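Local coordinates for cell envelope-related transcriptional attenuator domain-containing protein (Eubacterium siraeum, PDB 4OBM) that is of unknown function but, as a LytR-CpsA-Psr family member, probably takes part in building or modifying the bacterial cell envelope, at residues A[40-45]-A[53-58]; A[94-99]-A[202-207]; A[21-26]-A[46-51]; A[110-115]-A[178-183]. One frame throughout, in Å; residues are numbered along the deposited sequence.

Contact 1 of 4, residues A[40-45]-A[53-58]; sequences KYMTIT and FVLMPY
Two central strands of the mixed sheet, 40-47 and 52-58, form an antiparallel beta hairpin, and segments 40-45 and 53-58 are its paired arms. Thr43 and Met56 make a hydrogen-bonded pair, with Thr43 N to Met56 O and the return bond from Met56 N both near 3.0 Å; Thr45 and Val54 do the same, and Val54 N to Thr45 O is short and almost straight (2.7 Å, 173°). On the face of Met42, Ile44, Leu55 and Pro57 the contact is apolar. The side chain of Met42, a selenomethionine, crosses Leu55 obliquely with SE 3.6 Å from Leu55 CD2, and a bend at chi3 turns its CE to Pro57 CB. Ile44, with CG1 anti to the backbone N, lies alongside Leu55 and sets CD1 3.8 Å from Leu55 CD2. An alanine at Ile44 lacks CD1 and would probably loosen the packing on Leu55, Phe53 and Ile177 of helix 164-181. The face of Thr43, Thr45 and Tyr58 holds hydroxyls: one water joins Thr43 OG1, Thr45 OG1 and Val54 O. The hairpin thus separates an apolar face under helix 164-181 from one whose buried threonine hydroxyls are met by water and, for Thr45, by Ser25 of strand 24-30.

Contact 2 of 4, residues A[94-99]-A[202-207]; sequences INKYIR and TNIEQS
A side-chain amide takes the place of a backbone partner beside strand 94-100. Asn203, its CG in the crowded position between backbone N and carbonyl carbon (chi1 63°), accepts from Tyr97 N through OD1 (2.9 Å) and donates from ND2 to Asn95 O (2.9 Å, 170°). The amide also stacks on one face of the Tyr97 ring, the planes 23° apart, with OD1 offset toward the rim. A leucine at Asn203 has no amide, and losing both bonds would probably weaken the hold of this segment on the strand. Lys96 bends at chi2 and carries NZ to Asn203 O at 2.8 Å. One residue earlier, Thr202 OG1 gives its proton to Tyr97 O (2.7 Å) and accepts from Ile204 N in an ST turn, so the hydroxyl is gripped from two sides. Alongside the polar bonds, Ile204 packs CD1 on Ile98 CG1 at 3.8 Å and CG1 on Lys96 CB. Ile98 and Thr202 form an antiparallel non-hydrogen-bonded pair at the edge of the mixed sheet, where short strand 201-202 flanks strand 94-100 and the chain turns off into helix 206-210.

Contact 3 of 4, residues A[21-26]-A[46-51]; sequences TYDFSV and YIAKNN
Tyr46 leaves strand 40-47 with CG anti to the backbone N (chi1 172°), which lays its side chain beside Phe24 of the neighbouring strand. CB comes first, over one face of the Phe24 ring, 3.9 Å from the ring centroid in a CH-pi contact displaced toward the rim. CG follows, 3.8 Å from Phe24 CE1. CD2 then lies 3.6 Å from the same CE1, and also meets Tyr22 O, which sits at the edge of the Tyr46 ring in its plane, 3.3 Å from CD2. Further out, CE2 still borders Tyr22 O and reaches Tyr22 CB more loosely. Ala48 N lies over the centre of the Tyr46 ring, 3.9 Å above its plane. At the tip, OH is bonded to Thr219 of helix 213-220, while the ring stacks with that of Phe53. The two rings of Phe24 and Tyr46 are inclined at 45°, so their contact is oblique.

The backbone holds the pair in place: Tyr46 N donates to Phe24 O at 2.8 Å, nearly along the C=O axis, whereas the return bond from Phe24 N to Tyr46 O is weak. Just beyond the strand, Asp23 OD1 accepts from Ala48 N at 3.0 Å, met from above the carboxylate plane, and a water links the same oxygen to Lys49 N. The carboxylate therefore receives two donors where the strand pairing gives out, at the open end of the beta hairpin of strands 24-30 and 40-47.

Contact 4 of 4, residues A[110-115]-A[178-183]; sequences DMVGNT and DQNFIG
The C-terminal part of helix 164-181 packs at the surface against the connection that carries the chain from helix 102-112 into strand 115-119. Gln179 comes first. Its chain is extended beyond CG and crosses Thr115 at about a right angle, bringing OE1 3.3 Å from Thr115 CG2; the same oxygen accepts a hydrogen bond from Thr116 N and so holds to the backbone at the start of strand 115-119. Asn180 is the centre of the contact. CB rests 3.6 Å from Val112 CG1, and ND2 donates to Asn114 O at 3.2 Å. The acceptor lies in the Asn180 amide plane, but the donor stands well above the carbonyl plane, 56° out of it. ND2 is also bonded to Phe176 O one helical turn back, and this second bond helps to fix the rotation of the amide. Its OD1 faces Gly113, the first residue past helix 102-112, which has positive phi (145°); a CB there would collide with OD1 and also be jammed against the carbonyl O of Val112. Phe181 follows, and its ring meets Val112, the two side chains crossing at about a right angle. Here Val112 CG1, anti to its own backbone N, stands 3.7 Å from Phe181 CE1.

Contact 1 lies in the core, near the centre of the chain, whereas contacts 2 and 4 are at the surface and contact 3 is partly buried. Contacts 1 and 3 share strand 40-47 and meet directly, Ile44 N lying 2.9 Å from Val26 O; strand 24-30 in turn lies between that strand and strand 94-100 of contact 2. Regular backbone pairing dominates contact 1, thins to a single bridge in contact 3, and is down to one non-hydrogen-bonded pair in contact 2, where side chains bond the strand's backbone instead. Contact 4 touches none of the others and relies on one hydrogen bond from a side-chain amide and apolar packing, while its helix 164-181 also packs on the hairpin of contact 1.

Contact 1 of 4, residues A[40-45]-A[53-58]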
loop_
_atom_site.group_PDB
_atom_site.type_symbol
_atom_site.label_atom_id
_atom_site.label_comp_id
_atom_site.label_asym_id
_atom_site.label_seq_id
_atom_site.Cartn_x
_atom_site.Cartn_y
_atom_site.Cartn_z
ATOM N N LYS A 40 3.577 3.923 -9.635
ATOM C CA LYS A 40 3.782 3.089 -8.436
ATOM C C LYS A 40 2.546 2.307 -8.106
ATOM O O LYS A 40 1.431 2.761 -8.369
ATOM C CB LYS A 40 4.265 3.911 -7.240
ATOM C CG LYS A 40 5.727 4.274 -7.422
ATOM C CD LYS A 40 6.270 5.143 -6.329
ATOM C CE LYS A 40 7.562 5.797 -6.766
ATOM N NZ LYS A 40 8.633 4.809 -7.090
ATOM N N TYR A 41 2.752 1.077 -7.643
ATOM C CA TYR A 41 1.676 0.114 -7.383
ATOM C C TYR A 41 1.962 -0.612 -6.095
ATOM O O TYR A 41 3.079 -1.058 -5.877
ATOM C CB TYR A 41 1.539 -0.884 -8.560
ATOM C CG TYR A 41 1.228 -0.220 -9.884
ATOM C CD1 TYR A 41 2.247 0.262 -10.702
ATOM C CD2 TYR A 41 -0.086 -0.019 -10.293
ATOM C CE1 TYR A 41 1.967 0.946 -11.883
ATOM C CE2 TYR A 41 -0.379 0.641 -11.488
ATOM C CZ TYR A 41 0.654 1.118 -12.282
ATOM O OH TYR A 41 0.379 1.788 -13.443
HETATM N N MSE A 42 0.975 -0.623 -5.190
HETATM C CA MSE A 42 1.097 -1.247 -3.875
HETATM C C MSE A 42 -0.259 -1.691 -3.393
HETATM O O MSE A 42 -1.209 -0.920 -3.457
HETATM C CB MSE A 42 1.733 -0.262 -2.861
HETATM C CG MSE A 42 1.952 -0.860 -1.449
HETATM SE SE MSE A 42 2.714 0.394 -0.181
HETATM C CE MSE A 42 4.462 0.346 -0.826
ATOM N N THR A 43 -0.360 -2.944 -2.942
ATOM C CA THR A 43 -1.580 -3.443 -2.308
ATOM C C THR A 43 -1.409 -3.291 -0.789
ATOM O O THR A 43 -0.282 -3.253 -0.289
ATOM C CB THR A 43 -1.923 -4.880 -2.706
ATOM O OG1 THR A 43 -0.832 -5.722 -2.378
ATOM C CG2 THR A 43 -2.318 -5.027 -4.199
ATOM N N ILE A 44 -2.524 -3.118 -0.078
ATOM C CA ILE A 44 -2.571 -3.038 1.374
ATOM C C ILE A 44 -3.645 -4.011 1.782
ATOM O O ILE A 44 -4.794 -3.867 1.364
ATOM C CB ILE A 44 -2.720 -1.610 1.972
ATOM C CG1 ILE A 44 -2.643 -1.637 3.517
ATOM C CG2 ILE A 44 -3.929 -0.821 1.422
ATOM C CD1 ILE A 44 -2.462 -0.297 4.191
ATOM N N THR A 45 -3.246 -5.056 2.511
ATOM C CA THR A 45 -4.137 -6.116 2.977
ATOM C C THR A 45 -4.223 -6.092 4.490
ATOM O O THR A 45 -3.221 -6.317 5.182
ATOM C CB THR A 45 -3.661 -7.498 2.484
ATOM O OG1 THR A 45 -3.584 -7.492 1.063
ATOM C CG2 THR A 45 -4.580 -8.649 2.945
ATOM N N PHE A 53 -1.520 -4.848 8.809
ATOM C CA PHE A 53 -1.704 -4.351 7.458
ATOM C C PHE A 53 -0.478 -4.812 6.667
ATOM O O PHE A 53 0.636 -4.498 7.069
ATOM C CB PHE A 53 -1.868 -2.818 7.471
ATOM C CG PHE A 53 -3.138 -2.343 8.134
ATOM C CD1 PHE A 53 -4.315 -2.189 7.398
ATOM C CD2 PHE A 53 -3.160 -2.027 9.492
ATOM C CE1 PHE A 53 -5.488 -1.721 8.008
ATOM C CE2 PHE A 53 -4.342 -1.579 10.104
ATOM C CZ PHE A 53 -5.496 -1.418 9.356
ATOM N N VAL A 54 -0.669 -5.634 5.620
ATOM C CA VAL A 54 0.432 -6.183 4.807
ATOM C C VAL A 54 0.539 -5.377 3.515
ATOM O O VAL A 54 -0.431 -5.286 2.755
ATOM C CB VAL A 54 0.267 -7.702 4.525
ATOM C CG1 VAL A 54 1.463 -8.264 3.750
ATOM C CG2 VAL A 54 0.056 -8.482 5.821
ATOM N N LEU A 55 1.709 -4.805 3.261
ATOM C CA LEU A 55 1.917 -4.047 2.028
ATOM C C LEU A 55 2.685 -4.884 1.033
ATOM O O LEU A 55 3.598 -5.591 1.426
ATOM C CB LEU A 55 2.664 -2.721 2.272
ATOM C CG LEU A 55 2.095 -1.760 3.325
ATOM C CD1 LEU A 55 3.197 -0.895 3.909
ATOM C CD2 LEU A 55 1.007 -0.883 2.728
HETATM N N MSE A 56 2.311 -4.817 -0.249
HETATM C CA MSE A 56 2.998 -5.520 -1.339
HETATM C C MSE A 56 3.216 -4.583 -2.488
HETATM O O MSE A 56 2.271 -4.350 -3.236
HETATM C CB MSE A 56 2.240 -6.770 -1.826
HETATM C CG MSE A 56 2.558 -7.947 -0.986
HETATM SE SE MSE A 56 1.704 -9.535 -1.575
HETATM C CE MSE A 56 2.593 -9.880 -3.142
ATOM N N PRO A 57 4.444 -4.067 -2.674
ATOM C CA PRO A 57 4.685 -3.171 -3.803
ATOM C C PRO A 57 5.089 -3.966 -5.054
ATOM O O PRO A 57 5.531 -5.107 -4.969
ATOM C CB PRO A 57 5.818 -2.273 -3.288
ATOM C CG PRO A 57 6.601 -3.174 -2.383
ATOM C CD PRO A 57 5.686 -4.275 -1.888
ATOM N N TYR A 58 4.905 -3.361 -6.212
ATOM C CA TYR A 58 5.192 -3.954 -7.519
ATOM C C TYR A 58 5.818 -2.911 -8.402
ATOM O O TYR A 58 5.345 -1.775 -8.391
ATOM C CB TYR A 58 3.880 -4.446 -8.180
ATOM C CG TYR A 58 3.208 -5.585 -7.454
ATOM C CD1 TYR A 58 2.285 -5.345 -6.443
ATOM C CD2 TYR A 58 3.433 -6.906 -7.833
ATOM C CE1 TYR A 58 1.692 -6.394 -5.743
ATOM C CE2 TYR A 58 2.804 -7.960 -7.176
ATOM C CZ TYR A 58 1.947 -7.699 -6.119
ATOM O OH TYR A 58 1.270 -8.731 -5.524
HETATM O O HOH W 1 5.787 0.621 -7.469
HETATM O O HOH W 2 -0.636 -8.222 -3.722
HETATM O O HOH W 3 -1.148 -6.522 0.414
#

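Contact 2 of 4, residues A[94-99]-A[202-207]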
loop_
_atom_site.group_PDB
_atom_site.type_symbol
_atom_site.label_atom_id
_atom_site.label_comp_id
_atom_site.label_asym_id
_atom_site.label_seq_id
_atom_site.Cartn_x
_atom_site.Cartn_y
_atom_site.Cartn_z
ATOM N N ILE A 94 -9.272 -8.438 -4.134
ATOM C CA ILE A 94 -9.002 -6.994 -4.338
ATOM C C ILE A 94 -9.971 -6.409 -5.361
ATOM O O ILE A 94 -9.888 -6.737 -6.541
ATOM C CB ILE A 94 -7.513 -6.724 -4.766
ATOM C CG1 ILE A 94 -6.513 -7.644 -4.019
ATOM C CG2 ILE A 94 -7.139 -5.231 -4.617
ATOM C CD1 ILE A 94 -5.202 -7.910 -4.726
ATOM N N ASN A 95 -10.882 -5.544 -4.915
ATOM C CA ASN A 95 -11.879 -4.900 -5.778
ATOM C C ASN A 95 -11.732 -3.381 -5.710
ATOM O O ASN A 95 -12.055 -2.680 -6.672
ATOM C CB ASN A 95 -13.316 -5.295 -5.358
ATOM C CG ASN A 95 -13.549 -6.762 -5.038
ATOM O OD1 ASN A 95 -14.056 -7.111 -3.963
ATOM N ND2 ASN A 95 -13.238 -7.656 -5.974
ATOM N N LYS A 96 -11.286 -2.871 -4.540
ATOM C CA LYS A 96 -11.161 -1.443 -4.297
ATOM C C LYS A 96 -9.761 -0.936 -4.539
ATOM O O LYS A 96 -8.759 -1.648 -4.363
ATOM C CB LYS A 96 -11.639 -1.061 -2.888
ATOM C CG LYS A 96 -13.120 -1.357 -2.601
ATOM C CD LYS A 96 -14.088 -0.820 -3.677
ATOM C CE LYS A 96 -15.515 -1.188 -3.349
ATOM N NZ LYS A 96 -16.480 -0.447 -4.190
ATOM N N TYR A 97 -9.702 0.304 -5.011
ATOM C CA TYR A 97 -8.426 0.939 -5.311
ATOM C C TYR A 97 -8.464 2.420 -5.001
ATOM O O TYR A 97 -9.549 3.003 -4.951
ATOM C CB TYR A 97 -8.057 0.728 -6.799
ATOM C CG TYR A 97 -9.034 1.346 -7.775
ATOM C CD1 TYR A 97 -8.938 2.691 -8.136
ATOM C CD2 TYR A 97 -10.023 0.577 -8.378
ATOM C CE1 TYR A 97 -9.859 3.273 -9.000
ATOM C CE2 TYR A 97 -10.927 1.139 -9.274
ATOM C CZ TYR A 97 -10.834 2.486 -9.592
ATOM O OH TYR A 97 -11.736 3.027 -10.476
ATOM N N ILE A 98 -7.274 3.035 -4.863
ATOM C CA ILE A 98 -7.098 4.483 -4.729
ATOM C C ILE A 98 -5.980 4.907 -5.684
ATOM O O ILE A 98 -4.853 4.444 -5.536
ATOM C CB ILE A 98 -6.808 5.012 -3.277
ATOM C CG1 ILE A 98 -7.827 4.500 -2.228
ATOM C CG2 ILE A 98 -6.718 6.573 -3.272
ATOM C CD1 ILE A 98 -7.332 4.628 -0.805
ATOM N N ARG A 99 -6.268 5.779 -6.638
ATOM C CA ARG A 99 -5.193 6.304 -7.472
ATOM C C ARG A 99 -4.889 7.690 -6.976
ATOM O O ARG A 99 -5.725 8.592 -7.092
ATOM C CB ARG A 99 -5.513 6.306 -8.983
ATOM C CG ARG A 99 -4.421 7.033 -9.792
ATOM C CD ARG A 99 -4.848 7.353 -11.207
ATOM N NE ARG A 99 -5.126 6.118 -11.924
ATOM C CZ ARG A 99 -5.310 6.019 -13.229
ATOM N NH1 ARG A 99 -5.234 7.101 -14.002
ATOM N NH2 ARG A 99 -5.566 4.845 -13.775
ATOM N N THR A 202 -11.023 7.096 -6.786
ATOM C CA THR A 202 -11.235 5.846 -6.049
ATOM C C THR A 202 -12.633 5.266 -6.294
ATOM O O THR A 202 -13.533 5.995 -6.702
ATOM C CB THR A 202 -10.964 6.076 -4.521
ATOM O OG1 THR A 202 -11.113 4.849 -3.815
ATOM C CG2 THR A 202 -11.861 7.153 -3.889
ATOM N N ASN A 203 -12.813 3.954 -6.018
ATOM C CA ASN A 203 -14.125 3.319 -6.118
ATOM C C ASN A 203 -14.568 2.899 -4.711
ATOM O O ASN A 203 -15.506 2.109 -4.557
ATOM C CB ASN A 203 -14.116 2.140 -7.098
ATOM C CG ASN A 203 -13.215 1.009 -6.691
ATOM O OD1 ASN A 203 -12.250 1.190 -5.945
ATOM N ND2 ASN A 203 -13.500 -0.177 -7.186
ATOM N N ILE A 204 -13.867 3.429 -3.681
ATOM C CA ILE A 204 -14.188 3.202 -2.269
ATOM C C ILE A 204 -15.397 4.081 -1.950
ATOM O O ILE A 204 -15.352 5.301 -2.122
ATOM C CB ILE A 204 -12.971 3.461 -1.312
ATOM C CG1 ILE A 204 -11.892 2.372 -1.467
ATOM C CG2 ILE A 204 -13.405 3.604 0.169
ATOM C CD1 ILE A 204 -10.682 2.530 -0.577
ATOM N N GLU A 205 -16.474 3.462 -1.497
ATOM C CA GLU A 205 -17.667 4.209 -1.122
ATOM C C GLU A 205 -17.720 4.306 0.389
ATOM O O GLU A 205 -17.000 3.570 1.077
ATOM C CB GLU A 205 -18.953 3.564 -1.704
ATOM C CG GLU A 205 -19.064 3.587 -3.228
ATOM C CD GLU A 205 -18.815 4.913 -3.935
ATOM O OE1 GLU A 205 -19.287 5.970 -3.448
ATOM O OE2 GLU A 205 -18.145 4.888 -4.995
ATOM N N GLN A 206 -18.569 5.212 0.911
ATOM C CA GLN A 206 -18.761 5.429 2.345
ATOM C C GLN A 206 -19.204 4.127 3.053
ATOM O O GLN A 206 -18.757 3.861 4.162
ATOM C CB GLN A 206 -19.788 6.555 2.565
ATOM C CG GLN A 206 -20.007 6.968 4.017
ATOM C CD GLN A 206 -18.777 7.585 4.612
ATOM O OE1 GLN A 206 -18.175 8.505 4.046
ATOM N NE2 GLN A 206 -18.376 7.077 5.764
ATOM N N SER A 207 -20.015 3.297 2.382
ATOM C CA SER A 207 -20.499 2.018 2.917
ATOM C C SER A 207 -19.338 1.025 3.173
ATOM O O SER A 207 -19.407 0.259 4.130
ATOM C CB SER A 207 -21.531 1.405 1.974
ATOM O OG SER A 207 -21.032 1.291 0.651
#

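Contact 3 of 4, residues A[21-26]-A[46-51]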
loop_
_atom_site.group_PDB
_atom_site.type_symbol
_atom_site.label_atom_id
_atom_site.label_comp_id
_atom_site.label_asym_id
_atom_site.label_seq_id
_atom_site.Cartn_x
_atom_site.Cartn_y
_atom_site.Cartn_z
ATOM N N THR A 21 -14.107 -11.745 8.517
ATOM C CA THR A 21 -15.098 -11.062 7.668
ATOM C C THR A 21 -14.710 -9.585 7.482
ATOM O O THR A 21 -15.148 -8.942 6.522
ATOM C CB THR A 21 -16.523 -11.207 8.248
ATOM O OG1 THR A 21 -16.611 -10.549 9.512
ATOM C CG2 THR A 21 -16.964 -12.661 8.384
ATOM N N TYR A 22 -13.853 -9.074 8.380
ATOM C CA TYR A 22 -13.350 -7.703 8.375
ATOM C C TYR A 22 -12.082 -7.539 7.519
ATOM O O TYR A 22 -11.618 -6.412 7.341
ATOM C CB TYR A 22 -13.075 -7.238 9.810
ATOM C CG TYR A 22 -14.339 -6.936 10.581
ATOM C CD1 TYR A 22 -14.994 -5.716 10.435
ATOM C CD2 TYR A 22 -14.878 -7.868 11.467
ATOM C CE1 TYR A 22 -16.152 -5.427 11.153
ATOM C CE2 TYR A 22 -16.042 -7.595 12.180
ATOM C CZ TYR A 22 -16.678 -6.374 12.019
ATOM O OH TYR A 22 -17.817 -6.098 12.740
ATOM N N ASP A 23 -11.524 -8.647 7.000
ATOM C CA ASP A 23 -10.321 -8.605 6.150
ATOM C C ASP A 23 -10.609 -7.878 4.823
ATOM O O ASP A 23 -11.685 -8.046 4.246
ATOM C CB ASP A 23 -9.796 -10.024 5.840
ATOM C CG ASP A 23 -9.247 -10.851 6.988
ATOM O OD1 ASP A 23 -9.282 -10.372 8.142
ATOM O OD2 ASP A 23 -8.783 -11.986 6.730
ATOM N N PHE A 24 -9.659 -7.081 4.348
ATOM C CA PHE A 24 -9.844 -6.399 3.073
ATOM C C PHE A 24 -8.511 -6.087 2.409
ATOM O O PHE A 24 -7.470 -6.006 3.078
ATOM C CB PHE A 24 -10.681 -5.117 3.233
ATOM C CG PHE A 24 -10.023 -3.977 3.982
ATOM C CD1 PHE A 24 -10.189 -3.838 5.356
ATOM C CD2 PHE A 24 -9.286 -3.010 3.303
ATOM C CE1 PHE A 24 -9.606 -2.764 6.041
ATOM C CE2 PHE A 24 -8.695 -1.951 3.991
ATOM C CZ PHE A 24 -8.866 -1.829 5.352
ATOM N N SER A 25 -8.559 -5.886 1.093
ATOM C CA SER A 25 -7.424 -5.451 0.294
ATOM C C SER A 25 -7.819 -4.255 -0.549
ATOM O O SER A 25 -8.978 -4.133 -0.954
ATOM C CB SER A 25 -6.887 -6.574 -0.579
ATOM O OG SER A 25 -6.071 -7.455 0.173
ATOM N N VAL A 26 -6.855 -3.338 -0.745
ATOM C CA VAL A 26 -6.969 -2.105 -1.532
ATOM C C VAL A 26 -5.722 -1.971 -2.375
ATOM O O VAL A 26 -4.599 -2.036 -1.850
ATOM C CB VAL A 26 -7.187 -0.818 -0.671
ATOM C CG1 VAL A 26 -7.251 0.450 -1.546
ATOM C CG2 VAL A 26 -8.426 -0.926 0.223
ATOM N N TYR A 46 -5.437 -5.843 5.001
ATOM C CA TYR A 46 -5.716 -5.867 6.429
ATOM C C TYR A 46 -6.090 -7.286 6.844
ATOM O O TYR A 46 -7.055 -7.856 6.317
ATOM C CB TYR A 46 -6.844 -4.879 6.776
ATOM C CG TYR A 46 -7.350 -4.971 8.203
ATOM C CD1 TYR A 46 -6.496 -4.770 9.285
ATOM C CD2 TYR A 46 -8.687 -5.259 8.473
ATOM C CE1 TYR A 46 -6.957 -4.849 10.596
ATOM C CE2 TYR A 46 -9.162 -5.330 9.782
ATOM C CZ TYR A 46 -8.296 -5.106 10.839
ATOM O OH TYR A 46 -8.758 -5.194 12.128
ATOM N N ILE A 47 -5.300 -7.870 7.753
ATOM C CA ILE A 47 -5.583 -9.202 8.311
ATOM C C ILE A 47 -6.043 -8.961 9.752
ATOM O O ILE A 47 -5.211 -8.731 10.627
ATOM C CB ILE A 47 -4.408 -10.212 8.209
ATOM C CG1 ILE A 47 -3.623 -10.101 6.873
ATOM C CG2 ILE A 47 -4.871 -11.652 8.551
ATOM C CD1 ILE A 47 -4.136 -10.880 5.662
ATOM N N ALA A 48 -7.369 -8.954 9.972
ATOM C CA ALA A 48 -7.997 -8.678 11.261
ATOM C C ALA A 48 -7.537 -9.625 12.369
ATOM O O ALA A 48 -7.328 -9.158 13.486
ATOM C CB ALA A 48 -9.508 -8.726 11.140
ATOM N N LYS A 49 -7.372 -10.932 12.070
ATOM C CA LYS A 49 -6.928 -11.942 13.051
ATOM C C LYS A 49 -5.536 -11.585 13.620
ATOM O O LYS A 49 -5.312 -11.742 14.821
ATOM C CB LYS A 49 -6.893 -13.342 12.408
ATOM C CG LYS A 49 -6.843 -14.490 13.411
ATOM C CD LYS A 49 -6.469 -15.821 12.755
ATOM C CE LYS A 49 -4.997 -16.149 12.886
ATOM N NZ LYS A 49 -4.660 -17.443 12.237
ATOM N N ASN A 50 -4.631 -11.073 12.755
ATOM C CA ASN A 50 -3.259 -10.709 13.106
ATOM C C ASN A 50 -3.094 -9.221 13.478
ATOM O O ASN A 50 -1.991 -8.817 13.857
ATOM C CB ASN A 50 -2.326 -11.051 11.939
ATOM C CG ASN A 50 -1.975 -12.512 11.849
ATOM O OD1 ASN A 50 -2.807 -13.357 11.516
ATOM N ND2 ASN A 50 -0.720 -12.836 12.120
ATOM N N ASN A 51 -4.182 -8.417 13.398
ATOM C CA ASN A 51 -4.171 -6.972 13.681
ATOM C C ASN A 51 -3.007 -6.307 12.928
ATOM O O ASN A 51 -2.232 -5.536 13.502
ATOM C CB ASN A 51 -4.108 -6.677 15.202
ATOM C CG ASN A 51 -5.348 -7.048 15.972
ATOM O OD1 ASN A 51 -5.341 -7.963 16.798
ATOM N ND2 ASN A 51 -6.437 -6.333 15.741
HETATM O O HOH W 4 -8.590 -12.279 9.929
#

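Contact 4 of 4, residues A[110-115]-A[178-183]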
loop_
_atom_site.group_PDB
_atom_site.type_symbol
_atom_site.label_atom_id
_atom_site.label_comp_id
_atom_site.label_asym_id
_atom_site.label_seq_id
_atom_site.Cartn_x
_atom_site.Cartn_y
_atom_site.Cartn_z
ATOM N N ASP A 110 0.270 15.488 4.584
ATOM C CA ASP A 110 0.219 16.802 5.241
ATOM C C ASP A 110 -0.906 16.857 6.289
ATOM O O ASP A 110 -0.783 17.497 7.325
ATOM C CB ASP A 110 0.000 17.896 4.177
ATOM C CG ASP A 110 0.115 19.297 4.730
ATOM O OD1 ASP A 110 1.255 19.757 4.940
ATOM O OD2 ASP A 110 -0.931 19.917 4.987
HETATM N N MSE A 111 -1.991 16.174 5.986
HETATM C CA MSE A 111 -3.183 16.066 6.791
HETATM C C MSE A 111 -2.971 15.094 7.958
HETATM O O MSE A 111 -3.333 15.424 9.090
HETATM C CB MSE A 111 -4.305 15.571 5.867
HETATM C CG MSE A 111 -5.676 15.621 6.459
HETATM SE SE MSE A 111 -6.851 14.638 5.299
HETATM C CE MSE A 111 -8.440 15.481 5.792
ATOM N N VAL A 112 -2.387 13.919 7.690
ATOM C CA VAL A 112 -2.226 12.850 8.691
ATOM C C VAL A 112 -1.094 13.171 9.712
ATOM O O VAL A 112 -1.310 13.043 10.926
ATOM C CB VAL A 112 -2.056 11.455 8.033
ATOM C CG1 VAL A 112 -1.884 10.353 9.082
ATOM C CG2 VAL A 112 -3.242 11.135 7.132
ATOM N N GLY A 113 0.072 13.577 9.221
ATOM C CA GLY A 113 1.212 13.925 10.068
ATOM C C GLY A 113 2.527 13.545 9.433
ATOM O O GLY A 113 2.546 12.852 8.411
ATOM N N ASN A 114 3.627 14.017 10.037
ATOM C CA ASN A 114 5.006 13.775 9.616
ATOM C C ASN A 114 5.484 12.357 9.947
ATOM O O ASN A 114 4.967 11.732 10.865
ATOM C CB ASN A 114 5.925 14.755 10.319
ATOM C CG ASN A 114 5.652 16.215 10.072
ATOM O OD1 ASN A 114 5.229 16.632 8.987
ATOM N ND2 ASN A 114 5.950 17.032 11.068
ATOM N N THR A 115 6.510 11.872 9.235
ATOM C CA THR A 115 7.097 10.562 9.515
ATOM C C THR A 115 8.601 10.728 9.792
ATOM O O THR A 115 9.285 11.493 9.100
ATOM C CB THR A 115 6.813 9.567 8.368
ATOM O OG1 THR A 115 5.427 9.614 8.034
ATOM C CG2 THR A 115 7.163 8.137 8.740
ATOM N N ASP A 178 2.433 3.244 11.084
ATOM C CA ASP A 178 2.753 2.974 12.490
ATOM C C ASP A 178 2.865 4.234 13.339
ATOM O O ASP A 178 2.379 4.242 14.471
ATOM C CB ASP A 178 4.067 2.196 12.596
ATOM C CG ASP A 178 3.982 0.765 12.121
ATOM O OD1 ASP A 178 2.844 0.272 11.913
ATOM O OD2 ASP A 178 5.043 0.118 12.020
ATOM N N GLN A 179 3.517 5.279 12.824
ATOM C CA GLN A 179 3.736 6.494 13.611
ATOM C C GLN A 179 2.527 7.418 13.702
ATOM O O GLN A 179 2.466 8.223 14.641
ATOM C CB GLN A 179 4.915 7.288 13.051
ATOM C CG GLN A 179 6.254 6.601 13.281
ATOM C CD GLN A 179 7.312 7.156 12.380
ATOM O OE1 GLN A 179 7.308 8.345 12.047
ATOM N NE2 GLN A 179 8.263 6.317 11.998
ATOM N N ASN A 180 1.592 7.341 12.739
ATOM C CA ASN A 180 0.459 8.265 12.705
ATOM C C ASN A 180 -0.918 7.622 12.769
ATOM O O ASN A 180 -1.889 8.372 12.849
ATOM C CB ASN A 180 0.518 9.100 11.441
ATOM C CG ASN A 180 1.709 9.990 11.351
ATOM O OD1 ASN A 180 1.823 10.983 12.078
ATOM N ND2 ASN A 180 2.611 9.650 10.445
ATOM N N PHE A 181 -1.039 6.286 12.676
ATOM C CA PHE A 181 -2.377 5.673 12.715
ATOM C C PHE A 181 -2.603 4.892 13.982
ATOM O O PHE A 181 -3.755 4.736 14.376
ATOM C CB PHE A 181 -2.657 4.777 11.497
ATOM C CG PHE A 181 -2.957 5.527 10.227
ATOM C CD1 PHE A 181 -1.936 6.114 9.489
ATOM C CD2 PHE A 181 -4.257 5.615 9.745
ATOM C CE1 PHE A 181 -2.213 6.799 8.306
ATOM C CE2 PHE A 181 -4.533 6.286 8.554
ATOM C CZ PHE A 181 -3.509 6.875 7.841
ATOM N N ILE A 182 -1.527 4.399 14.630
ATOM C CA ILE A 182 -1.671 3.669 15.890
ATOM C C ILE A 182 -2.170 4.681 16.928
ATOM O O ILE A 182 -1.587 5.755 17.072
ATOM C CB ILE A 182 -0.368 2.919 16.320
ATOM C CG1 ILE A 182 -0.013 1.807 15.300
ATOM C CG2 ILE A 182 -0.492 2.340 17.752
ATOM C CD1 ILE A 182 1.404 1.173 15.412
ATOM N N GLY A 183 -3.299 4.366 17.547
ATOM C CA GLY A 183 -3.914 5.219 18.553
ATOM C C GLY A 183 -4.880 6.258 18.014
ATOM O O GLY A 183 -5.424 7.036 18.805
#